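Local atomic coordinates of anthranilate-CoA ligase (PDB entry 4WV3), a protein that belongs to the ANL superfamily of AMP-binding enzymes, with a large N-terminal part followed by a smaller C-terminal domain. Residues V239-A244 against L252-R257; H282-L287 against E307-D312; D415-G420 against C442-C447; V427-T432 against K488-I493. One frame throughout, in Å; residues are numbered along the deposited sequence.

Interaction 1 (V239-A244 against L252-R257); sequences VLFPGA and LSTISR
Phe241 and Thr254 bring the backbones of a strand-following loop and a helix closest together, with 7.7 Å between their CA atoms. Within 252-257, Thr254 alone reaches across, and it meets two loop side chains with different branches. Its CG2 lies 3.8 Å from Val239 CG1, and these two side chains run past each other in opposite directions. The hydroxyl branch goes to the aromatic ring: Thr254 OG1 is 3.5 Å from Phe241 CD1 and only slightly farther from CE1, approaching obliquely. The contact with the ring is one of packing; the hydroxyl's hydrogen bond goes to the carbonyl of Asn250, one turn earlier in the helix. The segments belong to a beta-alpha-beta crossover in which strand 237-239 leads through helix 248-258 to the parallel strand 262-265. Strand 211-214 lies between those two in the sheet, and its Phe213 touches Val239, Phe241 and Thr254 together. With CG trans to the backbone N (chi1 179°), the Phe241 ring extends from the loop towards the helix. The loop then turns back over that ring, placing Gly243 N above the centre of one face, 3.7 Å from its plane.

Interaction 2 (H282-L287 against E307-D312); sequences HDLSSL and EATGVD
Val311 makes the closer half of this contact by setting one methyl group against Leu287. Its CG2 lies 3.7 Å from Leu287 O and 4.2 Å from Leu287 CB, touching both the backbone and the root of the side chain. The methyl is brought there because chi1 of 173° sends CG1 opposite the backbone N and turns CG2 to the N side. Next to this pair, Thr309 CG2 approaches Leu284 CB at 4.2 Å, while the hydroxyl of Thr309 bonds to the carbonyl of Trp305 within its own helix. Both halves lie where a beta-alpha-beta unit begins and returns: the 282-287 loop runs into strand 289-292, and helix 299-309 leads through Gly310, which has positive phi, into the neighbouring parallel strand 313-318. A backbone bond between Asp312 and Cys290 joins those two strands. On the solvent side, polar bonds within the first segment shape the turn, and Ser286 OG bonds to the carbonyl of Pro260. A type I turn spans Leu284 to Leu287, closed by a weak backbone bond. It overlaps an Asx turn in which Asp283 OD1 accepts from both the hydroxyl and the backbone N of Ser285. The two donors come from the same face of the carboxylate: Ser285 OG lies 2.8 Å from OD1, on its syn side and 21° out of plane, whereas the N-H arrives from well above the plane.

Interaction 3 (D415-G420 against C442-C447); sequences DMLKVG and CAVIGC
Leu417 packs by van der Waals contact on the backbone of Val444, Ile445 and Gly446, between the two-stranded hairpin of strands 417-419 and 422-424 and an outermost strand of the three-stranded sheet in the C-terminal domain. The strands do not pair: their axes approach to 7.2 Å at an angle of 57°, and no direct hydrogen bond crosses between the segments. The sequence of the first segment fits the A8 core motif of this enzyme family. Leu417 spreads its branches along the other strand. CD1 rests 3.9 Å from Ile445 O, and CD2 lies 4.1 Å from Val444 O, with Val444 CG1 a little beyond. At its base, Leu417 CB is 4.1 Å from the CA of Gly446, where the absence of a side chain lets the backbones come near each other. A chi1 of 38° sets CG between the backbone N and the carbonyl carbon, and from there the two methyls lie along the strip. Beside the leucine, a water donates to Asp415 O and to Val444 O, at 2.6 and 2.7 Å from them. Val444 N is bonded to Glu430 of helix 426-433, while Ala443, Ile445 and Cys447 make backbone bonds to strand 454-462, whose Pro456 also touches Leu417. Between these segments the contact thus rests on leucine packing and, just before the hairpin, one shared water, without continuing the sheet's ladder of hydrogen bonds.

Interaction 4 (V427-T432 against K488-I493); sequences VEVEST and KRPRWI
Glu428 presents its carboxylate to Lys488, whose ammonium group comes from above the plane, 36° out of it at OE1. Lys488 NZ lies 2.6 Å from Glu428 OE1 and 3.0 Å from OE2, forming a salt bridge through OE1. Farther along the same segment, Arg491 CG sits over the centre of one face of the Trp492 ring, 3.3 Å from its plane, and Trp492 NE1 lies above a guanidinium face of Arg491, offset towards the rim. Trp492 also makes a cation-pi contact with Lys457. The acid and the lysine meet at about a right angle: Glu428 is extended beyond CG, whereas Lys488 bends at chi2, chi3 and chi4 to bring its nitrogen back to the helix. Next to the ion pair, the buried Val429 packs with CG2 3.5 Å from Lys488 O and CG1 4.3 Å from Pro490 CD. One turn on, Thr432 OG1 donates to Glu428 O, which the N of Thr432 reaches from the opposite face of the carbonyl plane. Helix 426-433 is thus joined to the connection between helix 470-483 and strand 492-496, part of the small alpha/beta C-terminal domain characteristic of the ANL superfamily.

Interactions 1 and 2 belong to two different crossovers of the same mixed sheet in the larger N-terminal part and touch through Ser256 OG and Asp283 O, 3.0 Å apart. Interactions 3 and 4 lie in the C-terminal region, their centres 8 Å apart; strand 439-448 of the former follows helix 426-433 of the latter in the chain, and Cys447 O packs on Trp492 CH2. The two groups do not touch. Interactions 1 and 3 are buried, and neither has a direct hydrogen bond across it, although interaction 3 adds a bridging water. Interactions 2 and 4 are partly buried: the former has only apolar and van der Waals contact between its segments, whereas the latter alone has a salt bridge.

Interaction 1 (V239-A244 against L252-R257)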
loop_
_atom_site.group_PDB
_atom_site.type_symbol
_atom_site.label_atom_id
_atom_site.label_comp_id
_atom_site.label_asym_id
_atom_site.label_seq_id
_atom_site.Cartn_x
_atom_site.Cartn_y
_atom_site.Cartn_z
ATOM N N VAL A 239 0.302 -15.192 4.628
ATOM C CA VAL A 239 -1.078 -15.392 5.059
ATOM C C VAL A 239 -1.999 -14.373 4.394
ATOM O O VAL A 239 -1.748 -13.170 4.452
ATOM C CB VAL A 239 -1.208 -15.275 6.591
ATOM C CG1 VAL A 239 -2.651 -15.489 7.022
ATOM C CG2 VAL A 239 -0.284 -16.272 7.280
ATOM N N LEU A 240 -3.065 -14.859 3.763
ATOM C CA LEU A 240 -3.978 -13.994 3.020
ATOM C C LEU A 240 -5.350 -13.887 3.685
ATOM O O LEU A 240 -5.998 -14.897 3.964
ATOM C CB LEU A 240 -4.126 -14.491 1.581
ATOM C CG LEU A 240 -2.817 -14.686 0.809
ATOM C CD1 LEU A 240 -3.088 -15.209 -0.592
ATOM C CD2 LEU A 240 -2.020 -13.390 0.757
ATOM N N PHE A 241 -5.785 -12.655 3.928
ATOM C CA PHE A 241 -7.062 -12.394 4.583
ATOM C C PHE A 241 -8.067 -11.800 3.599
ATOM O O PHE A 241 -7.948 -10.639 3.208
ATOM C CB PHE A 241 -6.856 -11.453 5.772
ATOM C CG PHE A 241 -8.120 -11.108 6.503
ATOM C CD1 PHE A 241 -8.705 -12.016 7.372
ATOM C CD2 PHE A 241 -8.719 -9.869 6.333
ATOM C CE1 PHE A 241 -9.868 -11.698 8.049
ATOM C CE2 PHE A 241 -9.881 -9.546 7.008
ATOM C CZ PHE A 241 -10.456 -10.461 7.867
ATOM N N PRO A 242 -9.067 -12.601 3.198
ATOM C CA PRO A 242 -10.046 -12.207 2.179
ATOM C C PRO A 242 -11.157 -11.314 2.724
ATOM O O PRO A 242 -11.803 -10.607 1.950
ATOM C CB PRO A 242 -10.631 -13.548 1.736
ATOM C CG PRO A 242 -10.550 -14.397 2.956
ATOM C CD PRO A 242 -9.292 -13.978 3.676
ATOM N N GLY A 243 -11.372 -11.348 4.035
ATOM C CA GLY A 243 -12.467 -10.619 4.651
ATOM C C GLY A 243 -12.294 -9.112 4.654
ATOM O O GLY A 243 -11.285 -8.588 4.181
ATOM N N ALA A 244 -13.290 -8.414 5.190
ATOM C CA ALA A 244 -13.247 -6.960 5.284
ATOM C C ALA A 244 -12.186 -6.517 6.285
ATOM O O ALA A 244 -12.112 -7.037 7.399
ATOM C CB ALA A 244 -14.608 -6.412 5.675
ATOM N N LEU A 252 -6.704 -9.707 14.187
ATOM C CA LEU A 252 -5.903 -10.190 15.307
ATOM C C LEU A 252 -6.076 -11.689 15.512
ATOM O O LEU A 252 -5.168 -12.370 15.991
ATOM C CB LEU A 252 -6.270 -9.441 16.588
ATOM C CG LEU A 252 -6.017 -7.933 16.569
ATOM C CD1 LEU A 252 -6.444 -7.306 17.884
ATOM C CD2 LEU A 252 -4.553 -7.639 16.280
ATOM N N SER A 253 -7.247 -12.200 15.146
ATOM C CA SER A 253 -7.534 -13.622 15.279
ATOM C C SER A 253 -6.801 -14.421 14.208
ATOM O O SER A 253 -6.375 -15.551 14.446
ATOM C CB SER A 253 -9.037 -13.871 15.186
ATOM O OG SER A 253 -9.735 -13.011 16.068
ATOM N N THR A 254 -6.660 -13.824 13.028
ATOM C CA THR A 254 -5.897 -14.432 11.946
ATOM C C THR A 254 -4.442 -14.584 12.376
ATOM O O THR A 254 -3.800 -15.597 12.091
ATOM C CB THR A 254 -5.988 -13.593 10.654
ATOM O OG1 THR A 254 -7.346 -13.560 10.201
ATOM C CG2 THR A 254 -5.114 -14.187 9.560
ATOM N N ILE A 255 -3.936 -13.575 13.077
ATOM C CA ILE A 255 -2.591 -13.618 13.640
ATOM C C ILE A 255 -2.459 -14.769 14.636
ATOM O O ILE A 255 -1.437 -15.454 14.679
ATOM C CB ILE A 255 -2.232 -12.285 14.334
ATOM C CG1 ILE A 255 -2.271 -11.134 13.326
ATOM C CG2 ILE A 255 -0.862 -12.368 14.995
ATOM C CD1 ILE A 255 -1.890 -9.791 13.913
ATOM N N SER A 256 -3.506 -14.987 15.426
ATOM C CA SER A 256 -3.505 -16.063 16.410
ATOM C C SER A 256 -3.565 -17.439 15.753
ATOM O O SER A 256 -2.841 -18.354 16.145
ATOM C CB SER A 256 -4.672 -15.902 17.388
ATOM O OG SER A 256 -4.495 -14.761 18.208
ATOM N N ARG A 257 -4.427 -17.579 14.752
ATOM C CA ARG A 257 -4.638 -18.870 14.107
ATOM C C ARG A 257 -3.457 -19.315 13.246
ATOM O O ARG A 257 -2.936 -20.417 13.420
ATOM C CB ARG A 257 -5.920 -18.857 13.269
ATOM C CG ARG A 257 -6.145 -20.137 12.479
ATOM C CD ARG A 257 -7.501 -20.147 11.794
ATOM N NE ARG A 257 -8.600 -20.187 12.755
ATOM C CZ ARG A 257 -9.128 -21.307 13.240
ATOM N NH1 ARG A 257 -8.658 -22.485 12.856
ATOM N NH2 ARG A 257 -10.128 -21.246 14.110
#

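Interaction 2 (H282-L287 against E307-D312)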
loop_
_atom_site.group_PDB
_atom_site.type_symbol
_atom_site.label_atom_id
_atom_site.label_comp_id
_atom_site.label_asym_id
_atom_site.label_seq_id
_atom_site.Cartn_x
_atom_site.Cartn_y
_atom_site.Cartn_z
ATOM N N HIS A 282 -5.991 -11.516 22.305
ATOM C CA HIS A 282 -5.517 -12.285 21.160
ATOM C C HIS A 282 -4.032 -12.596 21.309
ATOM O O HIS A 282 -3.251 -11.745 21.737
ATOM C CB HIS A 282 -5.761 -11.519 19.860
ATOM C CG HIS A 282 -7.166 -11.030 19.700
ATOM N ND1 HIS A 282 -8.150 -11.778 19.089
ATOM C CD2 HIS A 282 -7.752 -9.865 20.067
ATOM C CE1 HIS A 282 -9.281 -11.095 19.088
ATOM N NE2 HIS A 282 -9.067 -9.932 19.676
ATOM N N ASP A 283 -3.646 -13.817 20.957
ATOM C CA ASP A 283 -2.251 -14.228 21.046
ATOM C C ASP A 283 -1.452 -13.722 19.848
ATOM O O ASP A 283 -1.643 -14.180 18.722
ATOM C CB ASP A 283 -2.143 -15.751 21.154
ATOM C CG ASP A 283 -0.709 -16.225 21.279
ATOM O OD1 ASP A 283 0.132 -15.454 21.786
ATOM O OD2 ASP A 283 -0.424 -17.371 20.874
ATOM N N LEU A 284 -0.558 -12.772 20.104
ATOM C CA LEU A 284 0.263 -12.173 19.056
ATOM C C LEU A 284 1.739 -12.504 19.258
ATOM O O LEU A 284 2.616 -11.763 18.816
ATOM C CB LEU A 284 0.075 -10.653 19.038
ATOM C CG LEU A 284 -1.077 -10.047 18.230
ATOM C CD1 LEU A 284 -2.432 -10.553 18.695
ATOM C CD2 LEU A 284 -1.022 -8.530 18.309
ATOM N N SER A 285 2.007 -13.625 19.921
ATOM C CA SER A 285 3.370 -13.986 20.301
ATOM C C SER A 285 4.245 -14.431 19.127
ATOM O O SER A 285 5.471 -14.359 19.201
ATOM C CB SER A 285 3.355 -15.070 21.382
ATOM O OG SER A 285 2.726 -16.250 20.916
ATOM N N SER A 286 3.618 -14.895 18.051
ATOM C CA SER A 286 4.361 -15.355 16.882
ATOM C C SER A 286 5.051 -14.191 16.172
ATOM O O SER A 286 6.061 -14.374 15.490
ATOM C CB SER A 286 3.440 -16.105 15.918
ATOM O OG SER A 286 2.372 -15.283 15.487
ATOM N N LEU A 287 4.500 -12.992 16.345
ATOM C CA LEU A 287 5.061 -11.784 15.754
ATOM C C LEU A 287 6.448 -11.480 16.309
ATOM O O LEU A 287 6.652 -11.477 17.523
ATOM C CB LEU A 287 4.130 -10.596 16.010
ATOM C CG LEU A 287 3.286 -10.078 14.844
ATOM C CD1 LEU A 287 2.749 -11.221 14.001
ATOM C CD2 LEU A 287 2.142 -9.223 15.369
ATOM N N GLU A 307 4.261 -1.187 23.874
ATOM C CA GLU A 307 3.948 -1.346 25.247
ATOM C C GLU A 307 2.893 -2.425 25.474
ATOM O O GLU A 307 2.812 -2.969 26.518
ATOM C CB GLU A 307 3.623 0.027 25.868
ATOM C CG GLU A 307 4.836 0.677 26.518
ATOM C CD GLU A 307 5.015 2.192 26.331
ATOM O OE1 GLU A 307 4.129 2.973 26.594
ATOM O OE2 GLU A 307 6.100 2.606 25.975
ATOM N N ALA A 308 2.139 -2.755 24.449
ATOM C CA ALA A 308 1.058 -3.732 24.517
ATOM C C ALA A 308 1.466 -5.074 23.925
ATOM O O ALA A 308 0.880 -6.108 24.246
ATOM C CB ALA A 308 -0.182 -3.201 23.815
ATOM N N THR A 309 2.474 -5.057 23.059
ATOM C CA THR A 309 2.879 -6.265 22.355
ATOM C C THR A 309 4.339 -6.614 22.628
ATOM O O THR A 309 4.707 -7.789 22.677
ATOM C CB THR A 309 2.665 -6.115 20.834
ATOM O OG1 THR A 309 1.420 -5.449 20.587
ATOM C CG2 THR A 309 2.649 -7.476 20.158
ATOM N N GLY A 310 5.164 -5.589 22.813
ATOM C CA GLY A 310 6.592 -5.785 22.988
ATOM C C GLY A 310 7.292 -5.837 21.645
ATOM O O GLY A 310 8.518 -5.928 21.570
ATOM N N VAL A 311 6.500 -5.772 20.581
ATOM C CA VAL A 311 7.016 -5.869 19.222
ATOM C C VAL A 311 7.245 -4.494 18.603
ATOM O O VAL A 311 6.365 -3.635 18.628
ATOM C CB VAL A 311 6.060 -6.679 18.321
ATOM C CG1 VAL A 311 6.519 -6.632 16.873
ATOM C CG2 VAL A 311 5.967 -8.114 18.808
ATOM N N ASP A 312 8.438 -4.293 18.053
ATOM C CA ASP A 312 8.762 -3.060 17.349
ATOM C C ASP A 312 8.010 -2.985 16.027
ATOM O O ASP A 312 7.825 -3.997 15.352
ATOM C CB ASP A 312 10.264 -2.980 17.074
ATOM C CG ASP A 312 11.087 -2.871 18.340
ATOM O OD1 ASP A 312 12.139 -3.539 18.422
ATOM O OD2 ASP A 312 10.691 -2.113 19.248
#

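Interaction 3 (D415-G420 against C442-C447)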
loop_
_atom_site.group_PDB
_atom_site.type_symbol
_atom_site.label_atom_id
_atom_site.label_comp_id
_atom_site.label_asym_id
_atom_site.label_seq_id
_atom_site.Cartn_x
_atom_site.Cartn_y
_atom_site.Cartn_z
ATOM N N ASP A 415 -1.302 18.554 1.122
ATOM C CA ASP A 415 -1.882 18.546 2.461
ATOM C C ASP A 415 -1.249 19.588 3.378
ATOM O O ASP A 415 -1.733 19.823 4.485
ATOM C CB ASP A 415 -1.777 17.153 3.086
ATOM C CG ASP A 415 -2.589 16.114 2.335
ATOM O OD1 ASP A 415 -3.536 16.504 1.617
ATOM O OD2 ASP A 415 -2.285 14.910 2.468
ATOM N N MET A 416 -0.167 20.208 2.916
ATOM C CA MET A 416 0.483 21.267 3.677
ATOM C C MET A 416 -0.399 22.507 3.705
ATOM O O MET A 416 -0.973 22.894 2.687
ATOM C CB MET A 416 1.848 21.611 3.074
ATOM C CG MET A 416 2.852 20.469 3.092
ATOM S SD MET A 416 3.398 20.019 4.751
ATOM C CE MET A 416 4.147 21.554 5.292
ATOM N N LEU A 417 -0.513 23.127 4.873
ATOM C CA LEU A 417 -1.296 24.349 5.005
ATOM C C LEU A 417 -0.415 25.538 5.378
ATOM O O LEU A 417 0.533 25.403 6.152
ATOM C CB LEU A 417 -2.445 24.176 6.008
ATOM C CG LEU A 417 -2.243 23.344 7.277
ATOM C CD1 LEU A 417 -3.145 23.859 8.385
ATOM C CD2 LEU A 417 -2.535 21.873 7.015
ATOM N N LYS A 418 -0.729 26.697 4.809
ATOM C CA LYS A 418 0.043 27.909 5.052
ATOM C C LYS A 418 -0.710 28.857 5.979
ATOM O O LYS A 418 -1.722 29.443 5.593
ATOM C CB LYS A 418 0.362 28.612 3.730
ATOM C CG LYS A 418 1.099 29.932 3.891
ATOM C CD LYS A 418 1.186 30.688 2.573
ATOM C CE LYS A 418 2.077 29.971 1.572
ATOM N NZ LYS A 418 3.493 29.916 2.030
ATOM N N VAL A 419 -0.211 29.006 7.201
ATOM C CA VAL A 419 -0.841 29.886 8.177
ATOM C C VAL A 419 0.061 31.067 8.522
ATOM O O VAL A 419 1.054 30.917 9.232
ATOM C CB VAL A 419 -1.208 29.128 9.465
ATOM C CG1 VAL A 419 -1.886 30.061 10.456
ATOM C CG2 VAL A 419 -2.106 27.945 9.141
ATOM N N GLY A 420 -0.293 32.243 8.012
ATOM C CA GLY A 420 0.478 33.448 8.261
ATOM C C GLY A 420 1.817 33.437 7.551
ATOM O O GLY A 420 2.803 33.976 8.055
ATOM N N CYS A 442 -7.091 11.076 13.685
ATOM C CA CYS A 442 -7.556 12.404 13.301
ATOM C C CYS A 442 -6.967 12.886 11.980
ATOM O O CYS A 442 -6.135 12.214 11.370
ATOM C CB CYS A 442 -7.244 13.419 14.404
ATOM S SG CYS A 442 -5.482 13.713 14.664
ATOM N N ALA A 443 -7.408 14.064 11.550
ATOM C CA ALA A 443 -6.937 14.667 10.310
ATOM C C ALA A 443 -6.987 16.188 10.408
ATOM O O ALA A 443 -7.943 16.752 10.940
ATOM C CB ALA A 443 -7.768 14.181 9.135
ATOM N N VAL A 444 -5.954 16.847 9.892
ATOM C CA VAL A 444 -5.864 18.301 9.958
ATOM C C VAL A 444 -5.740 18.922 8.572
ATOM O O VAL A 444 -4.844 18.577 7.803
ATOM C CB VAL A 444 -4.674 18.750 10.831
ATOM C CG1 VAL A 444 -4.453 20.251 10.707
ATOM C CG2 VAL A 444 -4.905 18.356 12.282
ATOM N N ILE A 445 -6.649 19.840 8.258
ATOM C CA ILE A 445 -6.642 20.523 6.972
ATOM C C ILE A 445 -6.620 22.034 7.167
ATOM O O ILE A 445 -6.764 22.527 8.286
ATOM C CB ILE A 445 -7.888 20.172 6.143
ATOM C CG1 ILE A 445 -9.135 20.773 6.795
ATOM C CG2 ILE A 445 -8.025 18.663 5.988
ATOM C CD1 ILE A 445 -10.399 20.548 6.013
ATOM N N GLY A 446 -6.444 22.763 6.070
ATOM C CA GLY A 446 -6.508 24.213 6.097
ATOM C C GLY A 446 -7.911 24.695 5.784
ATOM O O GLY A 446 -8.579 24.148 4.907
ATOM N N CYS A 447 -8.361 25.719 6.503
ATOM C CA CYS A 447 -9.722 26.219 6.347
ATOM C C CYS A 447 -9.808 27.719 6.635
ATOM O O CYS A 447 -9.292 28.189 7.650
ATOM C CB CYS A 447 -10.673 25.444 7.264
ATOM S SG CYS A 447 -12.426 25.836 7.052
HETATM O O HOH W 1 -3.927 18.663 5.257
#

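Interaction 4 (V427-T432 against K488-I493)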
loop_
_atom_site.group_PDB
_atom_site.type_symbol
_atom_site.label_atom_id
_atom_site.label_comp_id
_atom_site.label_asym_id
_atom_site.label_seq_id
_atom_site.Cartn_x
_atom_site.Cartn_y
_atom_site.Cartn_z
ATOM N N VAL A 427 0.834 16.454 9.508
ATOM C CA VAL A 427 1.355 15.259 10.165
ATOM C C VAL A 427 1.780 15.547 11.601
ATOM O O VAL A 427 1.454 14.788 12.515
ATOM C CB VAL A 427 2.548 14.661 9.392
ATOM C CG1 VAL A 427 3.133 13.473 10.143
ATOM C CG2 VAL A 427 2.120 14.251 7.996
ATOM N N GLU A 428 2.499 16.649 11.796
ATOM C CA GLU A 428 2.953 17.038 13.128
ATOM C C GLU A 428 1.781 17.331 14.058
ATOM O O GLU A 428 1.775 16.903 15.213
ATOM C CB GLU A 428 3.866 18.260 13.055
ATOM C CG GLU A 428 4.323 18.752 14.418
ATOM C CD GLU A 428 5.085 20.056 14.345
ATOM O OE1 GLU A 428 5.368 20.522 13.222
ATOM O OE2 GLU A 428 5.397 20.620 15.414
ATOM N N VAL A 429 0.795 18.063 13.552
ATOM C CA VAL A 429 -0.373 18.418 14.347
ATOM C C VAL A 429 -1.200 17.179 14.685
ATOM O O VAL A 429 -1.626 16.999 15.827
ATOM C CB VAL A 429 -1.251 19.469 13.637
ATOM C CG1 VAL A 429 -2.437 19.851 14.509
ATOM C CG2 VAL A 429 -0.426 20.701 13.299
ATOM N N GLU A 430 -1.412 16.320 13.691
ATOM C CA GLU A 430 -2.147 15.076 13.892
ATOM C C GLU A 430 -1.421 14.151 14.865
ATOM O O GLU A 430 -2.054 13.456 15.662
ATOM C CB GLU A 430 -2.375 14.360 12.558
ATOM C CG GLU A 430 -3.357 15.061 11.632
ATOM C CD GLU A 430 -3.316 14.517 10.216
ATOM O OE1 GLU A 430 -2.704 13.449 10.004
ATOM O OE2 GLU A 430 -3.892 15.159 9.311
ATOM N N SER A 431 -0.094 14.148 14.797
ATOM C CA SER A 431 0.722 13.317 15.676
ATOM C C SER A 431 0.628 13.789 17.121
ATOM O O SER A 431 0.744 12.994 18.054
ATOM C CB SER A 431 2.183 13.325 15.220
ATOM O OG SER A 431 3.000 12.587 16.111
ATOM N N THR A 432 0.419 15.089 17.299
ATOM C CA THR A 432 0.275 15.668 18.626
ATOM C C THR A 432 -1.105 15.362 19.199
ATOM O O THR A 432 -1.237 15.009 20.372
ATOM C CB THR A 432 0.496 17.193 18.600
ATOM O OG1 THR A 432 1.848 17.475 18.217
ATOM C CG2 THR A 432 0.229 17.800 19.968
ATOM N N LYS A 488 0.249 26.735 14.686
ATOM C CA LYS A 488 0.015 25.350 14.287
ATOM C C LYS A 488 -1.196 24.749 14.995
ATOM O O LYS A 488 -1.679 23.682 14.617
ATOM C CB LYS A 488 1.255 24.494 14.560
ATOM C CG LYS A 488 2.452 24.850 13.698
ATOM C CD LYS A 488 3.707 25.007 14.539
ATOM C CE LYS A 488 4.309 23.670 14.923
ATOM N NZ LYS A 488 5.059 23.077 13.784
ATOM N N ARG A 489 -1.681 25.438 16.022
ATOM C CA ARG A 489 -2.811 24.952 16.808
ATOM C C ARG A 489 -4.118 25.036 16.026
ATOM O O ARG A 489 -4.391 26.045 15.376
ATOM C CB ARG A 489 -2.927 25.734 18.117
ATOM C CG ARG A 489 -1.713 25.599 19.020
ATOM C CD ARG A 489 -1.697 26.671 20.094
ATOM N NE ARG A 489 -0.413 26.722 20.786
ATOM C CZ ARG A 489 -0.009 27.738 21.540
ATOM N NH1 ARG A 489 -0.787 28.802 21.697
ATOM N NH2 ARG A 489 1.177 27.695 22.131
ATOM N N PRO A 490 -4.927 23.967 16.086
ATOM C CA PRO A 490 -6.216 23.911 15.390
ATOM C C PRO A 490 -7.189 24.987 15.866
ATOM O O PRO A 490 -7.549 25.028 17.042
ATOM C CB PRO A 490 -6.749 22.514 15.740
ATOM C CG PRO A 490 -5.994 22.102 16.959
ATOM C CD PRO A 490 -4.641 22.722 16.819
ATOM N N ARG A 491 -7.598 25.851 14.942
ATOM C CA ARG A 491 -8.572 26.899 15.223
ATOM C C ARG A 491 -9.936 26.293 15.537
ATOM O O ARG A 491 -10.660 26.781 16.405
ATOM C CB ARG A 491 -8.672 27.846 14.024
ATOM C CG ARG A 491 -9.864 28.787 14.035
ATOM C CD ARG A 491 -9.705 29.913 15.039
ATOM N NE ARG A 491 -10.721 30.945 14.843
ATOM C CZ ARG A 491 -11.920 30.935 15.417
ATOM N NH1 ARG A 491 -12.260 29.944 16.231
ATOM N NH2 ARG A 491 -12.780 31.915 15.178
ATOM N N TRP A 492 -10.281 25.224 14.825
ATOM C CA TRP A 492 -11.522 24.502 15.075
ATOM C C TRP A 492 -11.239 23.035 15.368
ATOM O O TRP A 492 -10.354 22.429 14.765
ATOM C CB TRP A 492 -12.462 24.592 13.872
ATOM C CG TRP A 492 -12.683 25.974 13.357
ATOM C CD1 TRP A 492 -13.614 26.873 13.791
ATOM C CD2 TRP A 492 -11.973 26.613 12.292
ATOM N NE1 TRP A 492 -13.521 28.036 13.066
ATOM C CE2 TRP A 492 -12.521 27.902 12.138
ATOM C CE3 TRP A 492 -10.923 26.222 11.455
ATOM C CZ2 TRP A 492 -12.055 28.802 11.184
ATOM C CZ3 TRP A 492 -10.461 27.116 10.508
ATOM C CH2 TRP A 492 -11.026 28.391 10.381
ATOM N N ILE A 493 -12.002 22.468 16.295
ATOM C CA ILE A 493 -11.929 21.042 16.580
ATOM C C ILE A 493 -13.308 20.417 16.416
ATOM O O ILE A 493 -14.210 20.661 17.218
ATOM C CB ILE A 493 -11.401 20.770 17.998
ATOM C CG1 ILE A 493 -9.964 21.275 18.135
ATOM C CG2 ILE A 493 -11.474 19.285 18.318
ATOM C CD1 ILE A 493 -9.384 21.098 19.518
#